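Local coordinates for protein BIFUNCTIONAL PROTEIN Proline utilization A (PutA) (Corynebacterium freiburgense, PDB 5UX5) that probably oxidises proline to glutamate in two steps, joining an FAD-dependent proline dehydrogenase and an NAD-dependent aldehyde dehydrogenase in one chain, at residues 532-537 against 631-636; 536-541 against 555-560. All coordinates share one frame; numbering follows the deposited sequence.

Contact 1. Residues 532-537 against 631-636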
loop_
_atom_site.group_PDB
_atom_site.type_symbol
_atom_site.label_atom_id
_atom_site.label_comp_id
_atom_site.label_asym_id
_atom_site.label_seq_id
_atom_site.Cartn_x
_atom_site.Cartn_y
_atom_site.Cartn_z
ATOM N N GLU A 532 6.001 -1.130 19.402
ATOM C CA GLU A 532 4.851 -0.250 19.190
ATOM C C GLU A 532 4.921 0.998 20.076
ATOM O O GLU A 532 4.634 2.102 19.611
ATOM C CB GLU A 532 3.555 -1.030 19.437
ATOM C CG GLU A 532 2.301 -0.299 19.025
ATOM C CD GLU A 532 2.295 0.086 17.545
ATOM O OE1 GLU A 532 2.605 1.274 17.251
ATOM O OE2 GLU A 532 1.999 -0.798 16.685
ATOM N N ASN A 533 5.363 0.841 21.337
ATOM C CA ASN A 533 5.459 1.953 22.282
ATOM C C ASN A 533 6.466 3.010 21.839
ATOM O O ASN A 533 6.330 4.182 22.207
ATOM C CB ASN A 533 5.845 1.437 23.669
ATOM C CG ASN A 533 4.819 0.503 24.248
ATOM O OD1 ASN A 533 3.644 0.549 23.889
ATOM N ND2 ASN A 533 5.266 -0.392 25.116
ATOM N N ILE A 534 7.513 2.620 21.130
ATOM C CA ILE A 534 8.491 3.569 20.627
ATOM C C ILE A 534 8.329 3.812 19.121
ATOM O O ILE A 534 9.272 4.265 18.467
ATOM C CB ILE A 534 9.928 3.155 20.980
ATOM C CG1 ILE A 534 10.241 1.762 20.448
ATOM C CG2 ILE A 534 10.185 3.249 22.448
ATOM C CD1 ILE A 534 11.678 1.417 20.618
ATOM N N ARG A 535 7.132 3.557 18.565
ATOM C CA ARG A 535 6.921 3.841 17.149
ATOM C C ARG A 535 7.324 5.269 16.818
ATOM O O ARG A 535 7.942 5.525 15.779
ATOM C CB ARG A 535 5.457 3.610 16.739
ATOM C CG ARG A 535 5.214 4.052 15.293
ATOM C CD ARG A 535 3.799 3.832 14.770
ATOM N NE ARG A 535 3.373 2.438 14.843
ATOM C CZ ARG A 535 3.375 1.598 13.813
ATOM N NH1 ARG A 535 3.798 2.004 12.623
ATOM N NH2 ARG A 535 2.961 0.345 13.981
ATOM N N GLN A 536 7.034 6.213 17.719
ATOM C CA GLN A 536 7.369 7.589 17.401
ATOM C C GLN A 536 8.845 7.878 17.569
ATOM O O GLN A 536 9.402 8.671 16.801
ATOM C CB GLN A 536 6.516 8.543 18.229
ATOM C CG GLN A 536 5.257 8.889 17.486
ATOM C CD GLN A 536 4.033 8.842 18.347
ATOM O OE1 GLN A 536 3.823 9.690 19.235
ATOM N NE2 GLN A 536 3.202 7.829 18.098
ATOM N N ASP A 537 9.501 7.249 18.540
ATOM C CA ASP A 537 10.954 7.332 18.591
ATOM C C ASP A 537 11.577 6.722 17.330
ATOM O O ASP A 537 12.553 7.260 16.788
ATOM C CB ASP A 537 11.479 6.644 19.852
ATOM C CG ASP A 537 11.044 7.338 21.115
ATOM O OD1 ASP A 537 11.619 8.402 21.417
ATOM O OD2 ASP A 537 10.140 6.820 21.814
ATOM N N LEU A 631 17.160 -1.125 19.432
ATOM C CA LEU A 631 17.645 -2.041 20.458
ATOM C C LEU A 631 16.995 -1.773 21.811
ATOM O O LEU A 631 16.809 -2.712 22.599
ATOM C CB LEU A 631 19.167 -1.960 20.591
ATOM C CG LEU A 631 19.716 -3.180 21.346
ATOM C CD1 LEU A 631 19.502 -4.397 20.472
ATOM C CD2 LEU A 631 21.176 -3.030 21.760
ATOM N N THR A 632 16.623 -0.512 22.097
ATOM C CA THR A 632 16.061 -0.215 23.414
ATOM C C THR A 632 14.726 -0.928 23.622
ATOM O O THR A 632 14.380 -1.250 24.763
ATOM C CB THR A 632 15.908 1.310 23.645
ATOM O OG1 THR A 632 14.927 1.875 22.764
ATOM C CG2 THR A 632 17.194 2.027 23.418
ATOM N N ALA A 633 13.985 -1.219 22.539
ATOM C CA ALA A 633 12.744 -1.979 22.675
ATOM C C ALA A 633 13.022 -3.434 23.051
ATOM O O ALA A 633 12.377 -3.983 23.949
ATOM C CB ALA A 633 11.944 -1.916 21.381
ATOM N N LEU A 634 13.986 -4.074 22.371
ATOM C CA LEU A 634 14.343 -5.448 22.705
ATOM C C LEU A 634 14.749 -5.540 24.162
ATOM O O LEU A 634 14.410 -6.507 24.861
ATOM C CB LEU A 634 15.482 -5.947 21.808
ATOM C CG LEU A 634 15.255 -5.891 20.298
ATOM C CD1 LEU A 634 16.201 -6.767 19.484
ATOM C CD2 LEU A 634 13.843 -6.310 20.060
ATOM N N ARG A 635 15.482 -4.532 24.638
ATOM C CA ARG A 635 15.937 -4.550 26.020
ATOM C C ARG A 635 14.762 -4.375 26.975
ATOM O O ARG A 635 14.615 -5.144 27.934
ATOM C CB ARG A 635 17.022 -3.498 26.228
ATOM C CG ARG A 635 18.234 -3.701 25.316
ATOM C CD ARG A 635 19.021 -4.887 25.801
ATOM N NE ARG A 635 20.289 -5.092 25.108
ATOM C CZ ARG A 635 20.596 -6.165 24.388
ATOM N NH1 ARG A 635 19.724 -7.143 24.235
ATOM N NH2 ARG A 635 21.780 -6.267 23.827
ATOM N N LYS A 636 13.872 -3.421 26.695
ATOM C CA LYS A 636 12.679 -3.295 27.530
ATOM C C LYS A 636 11.894 -4.594 27.549
ATOM O O LYS A 636 11.308 -4.944 28.581
ATOM C CB LYS A 636 11.794 -2.133 27.069
ATOM C CG LYS A 636 11.906 -0.894 27.959
ATOM C CD LYS A 636 11.450 0.407 27.261
ATOM C CE LYS A 636 12.393 1.609 27.571
ATOM N NZ LYS A 636 12.956 1.626 28.978
#
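Ile534 lays the end of its longer branch over the methyl of Ala633, with CD1 3.4 Å from Ala633 CB, while CG1 stands farther back. The same CD1 passes Thr632 OG1 at 3.9 Å, the two side chains running obliquely to one another. The hydroxyl is bonded to the carbonyl oxygen of Val629 in its own helix, and the methyl of Ile534 merely packs against it. CG1 of Ile534 sits between the backbone N and the carbonyl carbon (chi1 57°), and an extended second torsion (172°) carries CD1 out to the facing helix. A single aliphatic branch thus bridges backbones whose closest CA atoms, those of Ile534 and Ala633, are 7.3 Å apart.

The residue doing this work stands at a break: Ile534 leaves helical geometry after helix 517-533 and is the N-cap residue of helix 535-544. Across the break Arg535 grips Glu532 side-on, NE to OE1 at 2.8 Å and NH2 to OE2 at 3.1 Å, both nearly straight and in the guanidinium plane, a paired salt bridge that ties the two helices together. Arg535 NH1 also pairs with Asp554. Helix 624-636 packs against the junction: Ala633 also touches Glu530 and Leu531 of helix 517-533, while Leu634 reaches Leu602, Val605 and Phe606 of helix 599-611, which follows strand 580-591.

Contact 2. Residues 536-541 against 555-560; sequences QDLLGV and PEVSEA
Val557 presents both of its methyls to Leu538, and the two side chains meet at a slant. CG1 of the valine lies 3.9 Å from Leu538 CD1. Its other methyl, CG2, approaches the root of the leucine, 3.9 Å from Leu538 CB, and also comes within 4.0 Å of Leu538 CD1. The valine fork thus rests along the leucine from CB to one methyl. With CG1 anti to the backbone N (chi1 173°) and CG2 beside that nitrogen, both branches of Val557 are spread toward helix 535-544.

Leu539 joins from the next position along its helix. Its side chain does not start out toward the partner helix, yet its extended form brings CD2 to 4.2 Å from Val557 CG2, a smaller contact than that of Leu538. All three residues are buried, and the interface between the segments is wholly apolar. Beyond it, Leu538 also touches Val629 of helix 624-636, Leu539 touches Trp482 of helix 477-484, and Val557 also meets Met542, one turn beyond Leu538 in helix 535-544.

This is ordinary helix-to-helix core packing: two consecutive helices, 535-544 and 550-574, joined by a short connection, cross steeply within the aldehyde dehydrogenase part of the protein.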
loop_
_atom_site.group_PDB
_atom_site.type_symbol
_atom_site.label_atom_id
_atom_site.label_comp_id
_atom_site.label_asym_id
_atom_site.label_seq_id
_atom_site.Cartn_x
_atom_site.Cartn_y
_atom_site.Cartn_z
ATOM N N GLN A 536 7.034 6.213 17.719
ATOM C CA GLN A 536 7.369 7.589 17.401
ATOM C C GLN A 536 8.845 7.878 17.569
ATOM O O GLN A 536 9.402 8.671 16.801
ATOM C CB GLN A 536 6.516 8.543 18.229
ATOM C CG GLN A 536 5.257 8.889 17.486
ATOM C CD GLN A 536 4.033 8.842 18.347
ATOM O OE1 GLN A 536 3.823 9.690 19.235
ATOM N NE2 GLN A 536 3.202 7.829 18.098
ATOM N N ASP A 537 9.501 7.249 18.540
ATOM C CA ASP A 537 10.954 7.332 18.591
ATOM C C ASP A 537 11.577 6.722 17.330
ATOM O O ASP A 537 12.553 7.260 16.788
ATOM C CB ASP A 537 11.479 6.644 19.852
ATOM C CG ASP A 537 11.044 7.338 21.115
ATOM O OD1 ASP A 537 11.619 8.402 21.417
ATOM O OD2 ASP A 537 10.140 6.820 21.814
ATOM N N LEU A 538 11.047 5.583 16.855
ATOM C CA LEU A 538 11.618 5.002 15.649
ATOM C C LEU A 538 11.416 5.940 14.473
ATOM O O LEU A 538 12.336 6.153 13.686
ATOM C CB LEU A 538 11.033 3.610 15.354
ATOM C CG LEU A 538 11.359 2.489 16.361
ATOM C CD1 LEU A 538 10.608 1.213 16.036
ATOM C CD2 LEU A 538 12.825 2.225 16.461
ATOM N N LEU A 539 10.224 6.529 14.351
ATOM C CA LEU A 539 9.974 7.479 13.267
ATOM C C LEU A 539 10.947 8.657 13.335
ATOM O O LEU A 539 11.493 9.091 12.311
ATOM C CB LEU A 539 8.518 7.948 13.311
ATOM C CG LEU A 539 7.513 6.839 12.967
ATOM C CD1 LEU A 539 6.073 7.318 13.012
ATOM C CD2 LEU A 539 7.834 6.227 11.610
ATOM N N GLY A 540 11.178 9.177 14.539
ATOM C CA GLY A 540 12.134 10.253 14.703
ATOM C C GLY A 540 13.501 9.930 14.138
ATOM O O GLY A 540 14.086 10.735 13.415
ATOM N N VAL A 541 14.048 8.758 14.481
ATOM C CA VAL A 541 15.404 8.460 14.008
ATOM C C VAL A 541 15.403 8.061 12.533
ATOM O O VAL A 541 16.366 8.345 11.809
ATOM C CB VAL A 541 16.103 7.390 14.862
ATOM C CG1 VAL A 541 15.509 5.996 14.608
ATOM C CG2 VAL A 541 17.618 7.435 14.608
ATOM N N PRO A 555 5.098 2.312 7.786
ATOM C CA PRO A 555 4.816 0.877 7.542
ATOM C C PRO A 555 5.978 -0.014 7.900
ATOM O O PRO A 555 5.777 -1.202 8.176
ATOM C CB PRO A 555 4.534 0.805 6.035
ATOM C CG PRO A 555 4.256 2.165 5.618
ATOM C CD PRO A 555 5.017 3.085 6.535
ATOM N N GLU A 556 7.197 0.527 7.897
ATOM C CA GLU A 556 8.369 -0.271 8.227
ATOM C C GLU A 556 8.382 -0.641 9.695
ATOM O O GLU A 556 8.825 -1.742 10.061
ATOM C CB GLU A 556 9.650 0.479 7.855
ATOM C CG GLU A 556 10.846 -0.408 7.999
ATOM C CD GLU A 556 12.165 0.257 7.749
ATOM O OE1 GLU A 556 12.225 1.228 6.963
ATOM O OE2 GLU A 556 13.159 -0.234 8.320
ATOM N N VAL A 557 7.909 0.270 10.551
ATOM C CA VAL A 557 7.764 -0.047 11.965
ATOM C C VAL A 557 6.701 -1.129 12.138
ATOM O O VAL A 557 6.806 -2.004 13.006
ATOM C CB VAL A 557 7.457 1.234 12.766
ATOM C CG1 VAL A 557 7.137 0.900 14.229
ATOM C CG2 VAL A 557 8.641 2.190 12.659
ATOM N N SER A 558 5.658 -1.086 11.311
ATOM C CA SER A 558 4.675 -2.151 11.365
ATOM C C SER A 558 5.286 -3.474 10.946
ATOM O O SER A 558 5.019 -4.504 11.583
ATOM C CB SER A 558 3.468 -1.802 10.513
ATOM O OG SER A 558 2.834 -0.695 11.133
ATOM N N GLU A 559 6.117 -3.457 9.891
ATOM C CA GLU A 559 6.795 -4.668 9.459
ATOM C C GLU A 559 7.657 -5.230 10.587
ATOM O O GLU A 559 7.686 -6.449 10.818
ATOM C CB GLU A 559 7.619 -4.391 8.194
ATOM C CG GLU A 559 7.991 -5.644 7.362
ATOM C CD GLU A 559 8.759 -5.333 6.071
ATOM O OE1 GLU A 559 9.356 -4.256 5.990
ATOM O OE2 GLU A 559 8.761 -6.145 5.118
ATOM N N ALA A 560 8.365 -4.356 11.307
ATOM C CA ALA A 560 9.224 -4.842 12.378
ATOM C C ALA A 560 8.396 -5.458 13.498
ATOM O O ALA A 560 8.805 -6.448 14.109
ATOM C CB ALA A 560 10.106 -3.712 12.912
#

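How the contacts relate
Contacts 1 and 2 illustrate how one short helix can be fixed by two neighbours at once. They share Gln536 and Asp537, and their centres are 9 Å apart. Helix 535-544 is held at its N-terminal boundary against helix 624-636 in contact 1 and farther along against helix 550-574 in contact 2. Arg535 links them directly: its NH2 lies 3.0 Å from Ser558 OG, a probable hydrogen bond, and its NH1 packs 3.7 Å from Val557 CB. Both contacts lie in the aldehyde dehydrogenase region, whose NAD pocket draws on residues between 591 and 821, whereas the FAD pocket draws on residues between 232 and 422; in each, the touching side chains meet chiefly by apolar packing.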